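Local atomic coordinates of protein toll (Drosophila melanogaster, PDB entry 4LXR), a protein that serves as the cell-surface receptor for the cleaved cytokine Spätzle C-106, setting dorsal-ventral polarity in the fly embryo and switching on antifungal immunity. Residues Asp46-Met51 / Asp73-Arg78; Cys52-Thr57 / Arg79-Gly84; His85-Ser90 / Thr115-Asp120; Ile104-Asn109 / Arg127-Thr132. All blocks are in the same frame, centred on the assembly; numbering follows the deposited sequence.

Contact 1. Residues Asp46-Met51 / Asp73-Arg78; sequences DYVQIM and DRVQMR
Gln49 reaches across to Gln76 with a short hydrogen bond, its NE2 lying 2.7 Å from Gln76 OE1. Both chains are extended, with CG anti to the backbone N (chi1 177° in Gln49), and the two amides run side by side, nearly coplanar, so that the donor lies in the plane of the acceptor carbonyl. The backbones pair as parallel strands; Val48 N to Arg74 O, Gln76 N to Val48 O, Ile50 N to Gln76 O and Arg78 N to Ile50 O form most of the ladder. On the same face as the glutamines, Arg74 NH1 sits over one face of the Tyr47 ring, 3.5 Å from CG, the guanidinium and ring planes 19° apart. Met51 CE covers the centre of the Arg78 guanidinium, 3.5 Å from CZ, while Glu48 of the Spätzle chain takes Arg78 NH2 in a salt bridge. Arg74 and Met51 of this largely polar face also reach that chain. The reverse face is apolar: Val48 CG1 meets Val75 CG2 at 3.7 Å, and Ile50 CD1 rests on Met77 CG. Such parallel pairing builds the leucine-rich-repeat solenoid; strand 38-43 flanks 47-51 in antiparallel fashion, while strand 102-106 extends the parallel run beyond 74-78.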
# COMPACT_ATOMS: atom_id res chain seq x y z
N ASP A 46 -14.84 -18.25 31.38
CA ASP A 46 -15.09 -17.99 29.96
C ASP A 46 -15.25 -19.28 29.15
O ASP A 46 -16.33 -19.58 28.64
CB ASP A 46 -13.98 -17.10 29.37
CG ASP A 46 -14.28 -16.63 27.96
OD1 ASP A 46 -15.45 -16.73 27.52
OD2 ASP A 46 -13.36 -16.14 27.28
N TYR A 47 -14.16 -20.03 29.03
CA TYR A 47 -14.23 -21.26 28.25
C TYR A 47 -13.19 -22.29 28.68
O TYR A 47 -12.17 -21.97 29.31
CB TYR A 47 -14.09 -20.95 26.77
CG TYR A 47 -12.68 -20.70 26.30
CD1 TYR A 47 -12.08 -19.45 26.45
CD2 TYR A 47 -11.95 -21.71 25.67
CE1 TYR A 47 -10.78 -19.22 26.00
CE2 TYR A 47 -10.66 -21.49 25.23
CZ TYR A 47 -10.08 -20.25 25.40
OH TYR A 47 -8.80 -20.03 24.96
N VAL A 48 -13.48 -23.54 28.34
CA VAL A 48 -12.50 -24.60 28.44
C VAL A 48 -12.43 -25.29 27.08
O VAL A 48 -13.46 -25.66 26.52
CB VAL A 48 -12.84 -25.61 29.57
CG1 VAL A 48 -14.27 -26.13 29.44
CG2 VAL A 48 -11.85 -26.76 29.58
N GLN A 49 -11.23 -25.42 26.53
CA GLN A 49 -11.04 -26.25 25.34
C GLN A 49 -10.39 -27.58 25.72
O GLN A 49 -9.37 -27.61 26.41
CB GLN A 49 -10.21 -25.55 24.26
CG GLN A 49 -9.94 -26.46 23.05
CD GLN A 49 -9.05 -25.84 21.98
OE1 GLN A 49 -7.82 -25.92 22.04
NE2 GLN A 49 -9.67 -25.24 20.97
N ILE A 50 -10.99 -28.68 25.29
CA ILE A 50 -10.34 -29.97 25.44
C ILE A 50 -9.89 -30.45 24.07
O ILE A 50 -10.72 -30.71 23.20
CB ILE A 50 -11.25 -31.01 26.10
CG1 ILE A 50 -11.83 -30.46 27.40
CG2 ILE A 50 -10.49 -32.29 26.37
CD1 ILE A 50 -13.11 -31.14 27.82
N MET A 51 -8.58 -30.50 23.86
CA MET A 51 -8.02 -31.00 22.62
C MET A 51 -7.56 -32.42 22.89
O MET A 51 -6.77 -32.65 23.80
CB MET A 51 -6.86 -30.12 22.13
CG MET A 51 -6.03 -30.71 21.00
SD MET A 51 -6.75 -30.53 19.35
CE MET A 51 -6.88 -28.74 19.24
N ASP A 73 -18.67 -20.59 30.45
CA ASP A 73 -19.66 -20.28 29.42
C ASP A 73 -19.66 -21.27 28.25
O ASP A 73 -20.71 -21.75 27.81
CB ASP A 73 -19.46 -18.84 28.92
CG ASP A 73 -20.17 -18.56 27.59
OD1 ASP A 73 -21.42 -18.52 27.56
OD2 ASP A 73 -19.47 -18.34 26.58
N ARG A 74 -18.47 -21.58 27.77
CA ARG A 74 -18.30 -22.35 26.56
C ARG A 74 -17.39 -23.57 26.81
O ARG A 74 -16.31 -23.43 27.38
CB ARG A 74 -17.73 -21.45 25.46
CG ARG A 74 -17.61 -22.11 24.10
CD ARG A 74 -17.22 -21.12 23.01
NE ARG A 74 -15.79 -20.84 23.02
CZ ARG A 74 -15.26 -19.66 23.32
NH1 ARG A 74 -13.94 -19.49 23.30
NH2 ARG A 74 -16.06 -18.63 23.63
N VAL A 75 -17.84 -24.75 26.40
CA VAL A 75 -16.97 -25.92 26.37
C VAL A 75 -16.75 -26.29 24.93
O VAL A 75 -17.72 -26.49 24.19
CB VAL A 75 -17.55 -27.14 27.08
CG1 VAL A 75 -16.62 -28.34 26.92
CG2 VAL A 75 -17.78 -26.84 28.54
N GLN A 76 -15.49 -26.37 24.52
CA GLN A 76 -15.19 -26.76 23.15
C GLN A 76 -14.33 -28.01 23.18
O GLN A 76 -13.25 -28.00 23.76
CB GLN A 76 -14.45 -25.63 22.43
CG GLN A 76 -14.11 -25.95 20.98
CD GLN A 76 -13.45 -24.78 20.26
OE1 GLN A 76 -12.26 -24.52 20.44
NE2 GLN A 76 -14.22 -24.09 19.45
N MET A 77 -14.81 -29.07 22.55
CA MET A 77 -14.11 -30.35 22.53
C MET A 77 -13.70 -30.63 21.09
O MET A 77 -14.53 -30.57 20.20
CB MET A 77 -15.00 -31.48 23.07
CG MET A 77 -15.33 -31.36 24.56
SD MET A 77 -16.47 -32.63 25.18
CE MET A 77 -15.29 -33.96 25.43
N ARG A 78 -12.42 -30.93 20.88
CA ARG A 78 -11.89 -31.09 19.53
C ARG A 78 -11.14 -32.41 19.38
O ARG A 78 -10.23 -32.72 20.17
CB ARG A 78 -10.94 -29.93 19.19
CG ARG A 78 -11.66 -28.61 18.94
CD ARG A 78 -10.68 -27.45 18.70
NE ARG A 78 -9.95 -27.54 17.44
CZ ARG A 78 -8.90 -26.78 17.13
NH1 ARG A 78 -8.48 -25.86 17.99
NH2 ARG A 78 -8.28 -26.93 15.97
O HOH W 1 -14.01 -16.92 24.44
O HOH W 2 -17.13 -17.56 25.68
O HOH W 3 -6.06 -24.37 19.56

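Contact 2. Residues Cys52-Thr57 / Arg79-Gly84; sequences CNLTDT and RCMLPG. With NAG (2-acetamido-2-deoxy-beta-D-glucopyranose), chain H.
A single water links Leu54 to Arg79: it accepts from Leu54 N at 2.8 Å and donates to Arg79 O at 2.8 Å, bridging two loops that share no direct hydrogen bond. The covalent tie lies beside it, the disulfide Cys52 SG to Cys80 SG, whose chi3 of 85° is close to the relaxed right angle. Each sulfur stands beside its own backbone N, anti to the carbonyl carbon. Further along, Met81 crosses Leu54: its CG lies 3.8 Å from Leu54 CD2, and its chain, extended as far as SD, brings the sulfur to 3.7 Å from Asp56 N. An alanine in place of Met81 would probably open a gap beside the backbone at Asp56 and deprive Leu54 CB of its sulfur neighbour. At the outer end, Asn53 ND2 carries the N-linked sugar through a 1.4 Å bond to NAG C1, and the acetyl methyl C8 of that sugar lies over one face of the Arg79 guanidinium, 3.7 Å from NH2. The pairing is thus a disulfide-stapled junction of two loops near the N-terminal end of the ectodomain. These loops follow strands 47-52 and 74-78; Phe38 of strand 38-43 and Phe105 of strand 102-106 pack against the cysteines, and Pro83 touches helix 88-94.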
# COMPACT_ATOMS: atom_id res chain seq x y z
N CYS A 52 -8.09 -33.37 22.13
CA CYS A 52 -7.87 -34.78 22.39
C CYS A 52 -6.96 -35.38 21.33
O CYS A 52 -6.97 -34.95 20.18
CB CYS A 52 -9.20 -35.56 22.34
SG CYS A 52 -10.37 -35.28 23.71
N ASN A 53 -6.19 -36.38 21.74
CA ASN A 53 -5.49 -37.24 20.80
C ASN A 53 -5.64 -38.67 21.31
O ASN A 53 -4.80 -39.15 22.06
CB ASN A 53 -4.01 -36.87 20.68
CG ASN A 53 -3.33 -37.52 19.50
OD1 ASN A 53 -3.79 -38.55 19.01
ND2 ASN A 53 -2.23 -36.92 19.02
N LEU A 54 -6.71 -39.32 20.88
CA LEU A 54 -7.15 -40.59 21.46
C LEU A 54 -7.00 -41.73 20.47
O LEU A 54 -7.09 -41.53 19.26
CB LEU A 54 -8.62 -40.48 21.87
CG LEU A 54 -9.02 -39.93 23.24
CD1 LEU A 54 -8.19 -38.74 23.65
CD2 LEU A 54 -10.49 -39.57 23.24
N THR A 55 -6.78 -42.94 20.99
CA THR A 55 -6.80 -44.13 20.15
C THR A 55 -8.03 -44.95 20.55
O THR A 55 -8.55 -45.75 19.78
CB THR A 55 -5.54 -45.02 20.32
OG1 THR A 55 -5.76 -45.99 21.36
CG2 THR A 55 -4.31 -44.19 20.68
N ASP A 56 -8.49 -44.70 21.77
CA ASP A 56 -9.47 -45.55 22.42
C ASP A 56 -10.27 -44.77 23.46
O ASP A 56 -9.76 -43.85 24.10
CB ASP A 56 -8.73 -46.69 23.12
CG ASP A 56 -9.58 -47.90 23.31
OD1 ASP A 56 -10.36 -47.92 24.28
OD2 ASP A 56 -9.45 -48.84 22.49
N THR A 57 -11.51 -45.15 23.65
CA THR A 57 -12.37 -44.52 24.64
C THR A 57 -11.81 -44.66 26.07
O THR A 57 -12.03 -43.80 26.93
CB THR A 57 -13.82 -45.06 24.50
OG1 THR A 57 -14.65 -44.05 23.89
CG2 THR A 57 -14.39 -45.48 25.83
N ARG A 79 -11.51 -33.16 18.34
CA ARG A 79 -10.86 -34.43 17.99
C ARG A 79 -11.08 -35.52 19.05
O ARG A 79 -10.34 -36.51 19.12
CB ARG A 79 -9.35 -34.24 17.71
CG ARG A 79 -9.04 -32.97 16.92
CD ARG A 79 -7.56 -32.83 16.62
NE ARG A 79 -7.21 -33.47 15.35
CZ ARG A 79 -6.26 -33.02 14.52
NH1 ARG A 79 -6.02 -33.67 13.38
NH2 ARG A 79 -5.56 -31.93 14.82
N CYS A 80 -12.12 -35.35 19.86
CA CYS A 80 -12.40 -36.32 20.91
C CYS A 80 -13.30 -37.43 20.39
O CYS A 80 -14.02 -37.24 19.41
CB CYS A 80 -13.03 -35.63 22.14
SG CYS A 80 -11.94 -34.31 22.84
N MET A 81 -13.24 -38.59 21.04
CA MET A 81 -14.13 -39.69 20.68
C MET A 81 -15.42 -39.57 21.45
O MET A 81 -15.41 -39.16 22.62
CB MET A 81 -13.46 -41.04 20.98
CG MET A 81 -12.17 -41.20 20.21
SD MET A 81 -11.33 -42.74 20.52
CE MET A 81 -12.48 -43.91 19.78
N LEU A 82 -16.52 -39.90 20.79
CA LEU A 82 -17.79 -40.02 21.49
C LEU A 82 -17.65 -41.12 22.54
O LEU A 82 -17.18 -42.23 22.24
CB LEU A 82 -18.94 -40.30 20.52
CG LEU A 82 -19.21 -39.08 19.63
CD1 LEU A 82 -20.13 -39.43 18.44
CD2 LEU A 82 -19.79 -37.94 20.47
N PRO A 83 -18.05 -40.81 23.78
CA PRO A 83 -17.72 -41.64 24.94
C PRO A 83 -18.61 -42.87 25.13
O PRO A 83 -19.11 -43.11 26.23
CB PRO A 83 -17.90 -40.66 26.10
CG PRO A 83 -18.92 -39.71 25.64
CD PRO A 83 -18.72 -39.56 24.16
N GLY A 84 -18.82 -43.64 24.07
CA GLY A 84 -19.63 -44.85 24.16
C GLY A 84 -21.07 -44.62 24.60
O GLY A 84 -21.75 -43.71 24.13
C1 NAG H . -1.44 -37.76 18.15
C2 NAG H . -0.66 -36.95 17.10
C3 NAG H . 0.12 -37.90 16.18
C4 NAG H . 0.96 -38.88 16.98
C5 NAG H . 0.13 -39.56 18.06
C6 NAG H . 0.98 -40.39 19.00
C7 NAG H . -1.71 -34.80 16.53
C8 NAG H . -2.67 -34.10 15.62
N2 NAG H . -1.55 -36.11 16.32
O3 NAG H . 0.97 -37.14 15.32
O4 NAG H . 1.46 -39.88 16.11
O5 NAG H . -0.53 -38.59 18.87
O6 NAG H . 0.28 -41.54 19.46
O7 NAG H . -1.11 -34.21 17.43
O HOH W 4 -8.24 -38.27 18.80

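Contact 3. Residues His85-Ser90 / Thr115-Asp120; sequences HTPIAS and TRQHLD
The side chains of Gln117 and His85 cross at about a right angle. Gln117 CB points toward the 85-90 segment, and with CG anti to the backbone N (chi1 -177°) the extended chain carries CG to 4.2 Å from His85 O. CD lies 3.1 Å from that oxygen. OE1 lies 2.8 Å from His85 O, two facing acceptors, so the modelled turn of the amide is doubtful; as modelled, NE2 lies 3.6 Å from His85 CB and donates to a water, 2.7 Å away, which also hydrogen-bonds Thr115 OG1. An alanine at Gln117 would probably leave this water without its amide partner and open a gap beside His85. The direct polar link is Ile88 N to His118 O, 3.0 Å; that oxygen also accepts from a second water, which takes a hydrogen bond from Ala89 N and gives one to Asp120 O, tying the helix start to the facing 3-10 turn. Pro87 CG packs on Asp120 CB, and Ile88 CD1 lies beside His118 CB. His118 NE2 is held by Gly84 O, while CD2 brings the ring edge to Thr86 O. This is convex-side packing between successive solenoid turns, helix 88-94 following strand 74-78 and segment 117-119 preceding strand 127-131.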
# COMPACT_ATOMS: atom_id res chain seq x y z
N HIS A 85 -21.54 -45.46 25.52
CA HIS A 85 -22.89 -45.34 26.05
C HIS A 85 -22.92 -44.48 27.30
O HIS A 85 -23.72 -44.71 28.21
CB HIS A 85 -23.44 -46.74 26.33
CG HIS A 85 -23.51 -47.60 25.11
ND1 HIS A 85 -23.97 -47.13 23.89
CD2 HIS A 85 -23.17 -48.89 24.91
CE1 HIS A 85 -23.91 -48.10 23.00
NE2 HIS A 85 -23.43 -49.18 23.59
N THR A 86 -22.03 -43.49 27.34
CA THR A 86 -21.88 -42.58 28.46
C THR A 86 -22.20 -41.15 27.99
O THR A 86 -21.79 -40.74 26.92
CB THR A 86 -20.42 -42.65 28.96
OG1 THR A 86 -20.18 -43.93 29.55
CG2 THR A 86 -20.12 -41.54 29.96
N PRO A 87 -22.95 -40.38 28.80
CA PRO A 87 -23.22 -38.99 28.42
C PRO A 87 -21.93 -38.13 28.42
O PRO A 87 -21.02 -38.37 29.22
CB PRO A 87 -24.18 -38.50 29.50
CG PRO A 87 -24.91 -39.85 29.98
CD PRO A 87 -23.80 -40.87 29.92
N ILE A 88 -21.85 -37.14 27.52
CA ILE A 88 -20.71 -36.21 27.48
C ILE A 88 -20.70 -35.46 28.80
O ILE A 88 -19.63 -35.09 29.30
CB ILE A 88 -20.77 -35.26 26.26
CG1 ILE A 88 -20.56 -36.05 24.97
CG2 ILE A 88 -19.69 -34.13 26.32
CD1 ILE A 88 -21.00 -35.32 23.69
N ALA A 89 -21.88 -35.29 29.41
CA ALA A 89 -21.99 -34.60 30.70
C ALA A 89 -21.12 -35.27 31.77
O ALA A 89 -20.64 -34.60 32.68
CB ALA A 89 -23.45 -34.54 31.16
N SER A 90 -20.93 -36.58 31.66
CA SER A 90 -20.07 -37.30 32.60
C SER A 90 -18.59 -36.92 32.49
O SER A 90 -17.88 -36.86 33.49
CB SER A 90 -20.26 -38.81 32.45
OG SER A 90 -21.53 -39.19 32.97
N THR A 115 -25.36 -40.12 19.66
CA THR A 115 -26.66 -40.59 20.12
C THR A 115 -27.32 -39.55 21.02
O THR A 115 -26.65 -38.68 21.58
CB THR A 115 -26.57 -41.90 20.94
OG1 THR A 115 -25.95 -41.63 22.20
CG2 THR A 115 -25.80 -43.00 20.20
N ARG A 116 -28.63 -39.70 21.19
CA ARG A 116 -29.39 -38.92 22.15
C ARG A 116 -28.81 -39.03 23.57
O ARG A 116 -28.71 -38.04 24.29
CB ARG A 116 -30.86 -39.35 22.13
CG ARG A 116 -31.73 -38.55 23.07
CD ARG A 116 -33.03 -39.28 23.38
NE ARG A 116 -32.81 -40.35 24.35
CZ ARG A 116 -33.64 -41.37 24.56
NH1 ARG A 116 -33.33 -42.29 25.48
NH2 ARG A 116 -34.76 -41.48 23.86
N GLN A 117 -28.42 -40.23 23.97
CA GLN A 117 -27.77 -40.40 25.27
C GLN A 117 -26.57 -39.46 25.50
O GLN A 117 -26.34 -38.99 26.62
CB GLN A 117 -27.33 -41.85 25.47
CG GLN A 117 -26.72 -42.12 26.85
CD GLN A 117 -26.39 -43.58 27.07
OE1 GLN A 117 -26.46 -44.09 28.20
NE2 GLN A 117 -26.02 -44.27 26.00
N HIS A 118 -25.82 -39.15 24.45
CA HIS A 118 -24.65 -38.28 24.59
C HIS A 118 -25.00 -36.91 25.15
O HIS A 118 -24.14 -36.23 25.74
CB HIS A 118 -23.91 -38.17 23.26
CG HIS A 118 -23.21 -39.43 22.86
ND1 HIS A 118 -23.04 -39.81 21.54
CD2 HIS A 118 -22.65 -40.41 23.61
CE1 HIS A 118 -22.38 -40.96 21.50
NE2 HIS A 118 -22.13 -41.34 22.74
N LEU A 119 -26.26 -36.50 25.02
CA LEU A 119 -26.65 -35.18 25.51
C LEU A 119 -27.47 -35.22 26.80
O LEU A 119 -27.97 -34.18 27.22
CB LEU A 119 -27.39 -34.39 24.42
CG LEU A 119 -26.58 -33.95 23.19
CD1 LEU A 119 -27.51 -33.30 22.18
CD2 LEU A 119 -25.45 -32.96 23.58
N ASP A 120 -27.61 -36.40 27.41
CA ASP A 120 -28.24 -36.50 28.73
C ASP A 120 -27.62 -35.48 29.70
O ASP A 120 -26.40 -35.26 29.68
CB ASP A 120 -28.09 -37.91 29.31
CG ASP A 120 -28.99 -38.95 28.63
OD1 ASP A 120 -29.85 -38.60 27.78
OD2 ASP A 120 -28.85 -40.15 28.96
O HOH W 5 -24.98 -43.92 23.50
O HOH W 6 -24.30 -35.21 28.07

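Contact 4. Residues Ile104-Asn109 / Arg127-Thr132; sequences IFESDN and RFRFTT
Phe105 and Phe130, side by side, make the tight inner face of two adjoining parallel strands in the leucine-rich-repeat solenoid. Phe105 CD1 comes to 4.0 Å from Phe130 CE1, in line with the plane of the Phe130 ring. Both lie on the same face, and CG anti to the backbone N (chi1 -165° in Phe105) extends each from it into the hydrophobic interior, where Leu82 and Leu154 also pack. The backbone rungs are regular: Phe105 N to Arg129 O, Thr131 N to Phe105 O and Ser107 N to Thr131 O.

The face with Ile104, Glu106, Arg129 and Thr131 is mixed, largely polar, and turned to the cytokine. Here Arg129 NH1 forms a salt bridge with Glu106 OE2 at 2.9 Å, on the carboxylate's anti side. The same NH1 donates to Thr131 OG1 at 3.2 Å, so two acceptors fix the guanidinium's rotation. Ile104 CG2 lies over one face of that group, 3.3 Å from Arg129 NH2. Arg127 NH1 donates to Gly3 of one Spätzle chain, whose Arg7 brings a like charge near Arg129, which Glu106 probably helps to offset; Arg127 NH2 bonds Thr105 of the second. By contrast, the end at Glu106 and Asp108 is looser and partly exposed, Asp108 approaching Thr132 only distantly and salt-bridging Arg133. Past the strands, Thr132 OG1 donates to the backbone Ser107 O at 2.8 Å, in that carbonyl's plane.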
# COMPACT_ATOMS: atom_id res chain seq x y z
N ILE A 104 -19.48 -27.24 22.07
CA ILE A 104 -18.98 -27.46 20.71
C ILE A 104 -18.26 -28.81 20.71
O ILE A 104 -17.47 -29.11 21.60
CB ILE A 104 -18.02 -26.34 20.31
CG1 ILE A 104 -18.81 -25.03 20.11
CG2 ILE A 104 -17.19 -26.71 19.06
CD1 ILE A 104 -18.01 -23.82 20.37
N PHE A 105 -18.59 -29.67 19.75
CA PHE A 105 -17.96 -30.98 19.66
C PHE A 105 -17.57 -31.17 18.21
O PHE A 105 -18.40 -31.49 17.37
CB PHE A 105 -18.91 -32.10 20.13
CG PHE A 105 -18.20 -33.42 20.41
CD1 PHE A 105 -17.86 -34.28 19.36
CD2 PHE A 105 -17.90 -33.79 21.71
CE1 PHE A 105 -17.23 -35.49 19.61
CE2 PHE A 105 -17.24 -35.00 21.98
CZ PHE A 105 -16.90 -35.84 20.94
N GLU A 106 -16.28 -30.94 17.94
CA GLU A 106 -15.73 -31.00 16.60
C GLU A 106 -14.69 -32.10 16.53
O GLU A 106 -13.63 -31.98 17.14
CB GLU A 106 -15.10 -29.64 16.27
CG GLU A 106 -14.40 -29.55 14.95
CD GLU A 106 -13.73 -28.19 14.78
OE1 GLU A 106 -12.50 -28.11 14.98
OE2 GLU A 106 -14.43 -27.19 14.49
N SER A 107 -14.97 -33.17 15.78
CA SER A 107 -14.01 -34.28 15.74
C SER A 107 -14.11 -35.17 14.51
O SER A 107 -15.20 -35.48 14.05
CB SER A 107 -14.16 -35.16 17.00
OG SER A 107 -13.36 -36.34 16.86
N ASP A 108 -12.95 -35.60 14.02
CA ASP A 108 -12.89 -36.59 12.95
C ASP A 108 -12.50 -37.96 13.47
O ASP A 108 -12.18 -38.88 12.71
CB ASP A 108 -11.91 -36.11 11.87
CG ASP A 108 -12.33 -34.78 11.27
OD1 ASP A 108 -13.55 -34.51 11.20
OD2 ASP A 108 -11.45 -33.99 10.89
N ASN A 109 -12.49 -38.08 14.79
CA ASN A 109 -12.23 -39.35 15.45
C ASN A 109 -13.37 -39.65 16.41
O ASN A 109 -13.22 -39.52 17.63
CB ASN A 109 -10.87 -39.30 16.18
CG ASN A 109 -10.57 -40.58 16.95
OD1 ASN A 109 -11.16 -41.63 16.67
ND2 ASN A 109 -9.66 -40.50 17.92
N ARG A 127 -26.65 -23.37 23.26
CA ARG A 127 -25.93 -23.41 22.01
C ARG A 127 -25.22 -24.74 21.88
O ARG A 127 -24.54 -25.17 22.79
CB ARG A 127 -24.94 -22.23 21.91
CG ARG A 127 -24.18 -22.21 20.58
CD ARG A 127 -23.54 -20.86 20.22
NE ARG A 127 -23.09 -20.87 18.83
CZ ARG A 127 -22.52 -19.85 18.19
NH1 ARG A 127 -22.31 -18.70 18.83
NH2 ARG A 127 -22.16 -19.98 16.92
N PHE A 128 -25.35 -25.38 20.73
CA PHE A 128 -24.70 -26.67 20.54
C PHE A 128 -24.20 -26.74 19.13
O PHE A 128 -24.92 -26.35 18.21
CB PHE A 128 -25.69 -27.81 20.84
CG PHE A 128 -25.20 -29.17 20.42
CD1 PHE A 128 -24.14 -29.79 21.09
CD2 PHE A 128 -25.82 -29.86 19.37
CE1 PHE A 128 -23.69 -31.06 20.71
CE2 PHE A 128 -25.39 -31.15 18.98
CZ PHE A 128 -24.31 -31.75 19.65
N ARG A 129 -22.98 -27.24 18.94
CA ARG A 129 -22.44 -27.46 17.60
C ARG A 129 -21.83 -28.84 17.50
O ARG A 129 -21.05 -29.24 18.36
CB ARG A 129 -21.39 -26.41 17.22
CG ARG A 129 -20.55 -26.86 16.01
CD ARG A 129 -19.94 -25.68 15.20
NE ARG A 129 -18.80 -25.05 15.85
CZ ARG A 129 -17.53 -25.47 15.78
NH1 ARG A 129 -17.19 -26.58 15.11
NH2 ARG A 129 -16.58 -24.77 16.41
N PHE A 130 -22.16 -29.56 16.44
CA PHE A 130 -21.54 -30.85 16.17
C PHE A 130 -20.96 -30.82 14.78
O PHE A 130 -21.66 -30.52 13.80
CB PHE A 130 -22.58 -31.98 16.27
CG PHE A 130 -22.03 -33.34 15.97
CD1 PHE A 130 -20.92 -33.83 16.66
CD2 PHE A 130 -22.61 -34.14 15.01
CE1 PHE A 130 -20.38 -35.09 16.39
CE2 PHE A 130 -22.09 -35.42 14.72
CZ PHE A 130 -20.98 -35.89 15.41
N THR A 131 -19.69 -31.18 14.66
CA THR A 131 -18.98 -30.99 13.40
C THR A 131 -18.05 -32.16 13.18
O THR A 131 -17.27 -32.52 14.07
CB THR A 131 -18.17 -29.68 13.45
OG1 THR A 131 -19.08 -28.56 13.46
CG2 THR A 131 -17.22 -29.57 12.25
N THR A 132 -18.13 -32.76 12.00
CA THR A 132 -17.27 -33.91 11.70
C THR A 132 -17.14 -34.06 10.19
O THR A 132 -18.04 -33.66 9.45
CB THR A 132 -17.82 -35.23 12.29
OG1 THR A 132 -16.89 -36.29 12.03
CG2 THR A 132 -19.19 -35.61 11.68

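Overall arrangement
The four contacts cluster at the N-terminal end of the ectodomain, their centres 11 to 17 Å apart. Contacts 1 and 4 share one run of parallel strands, since 74-78 and 102-106 are neighbours joined by backbone bonds such as Met77 N to Ile104 O. Contact 2 continues the strands of contact 1 into their loops, and contact 3 follows where Gly84 O meets His118 NE2. Along the chain contacts 1 and 2 interleave, as do 3 and 4, the first pair closing before the second opens. Successive turns thus form a continuous wall whose strand face, in contacts 1 and 4, receives Spätzle; contact 2 ties the loops at the strand ends, where Arg79 also reaches Spätzle, and contact 3 joins the turns on the convex side.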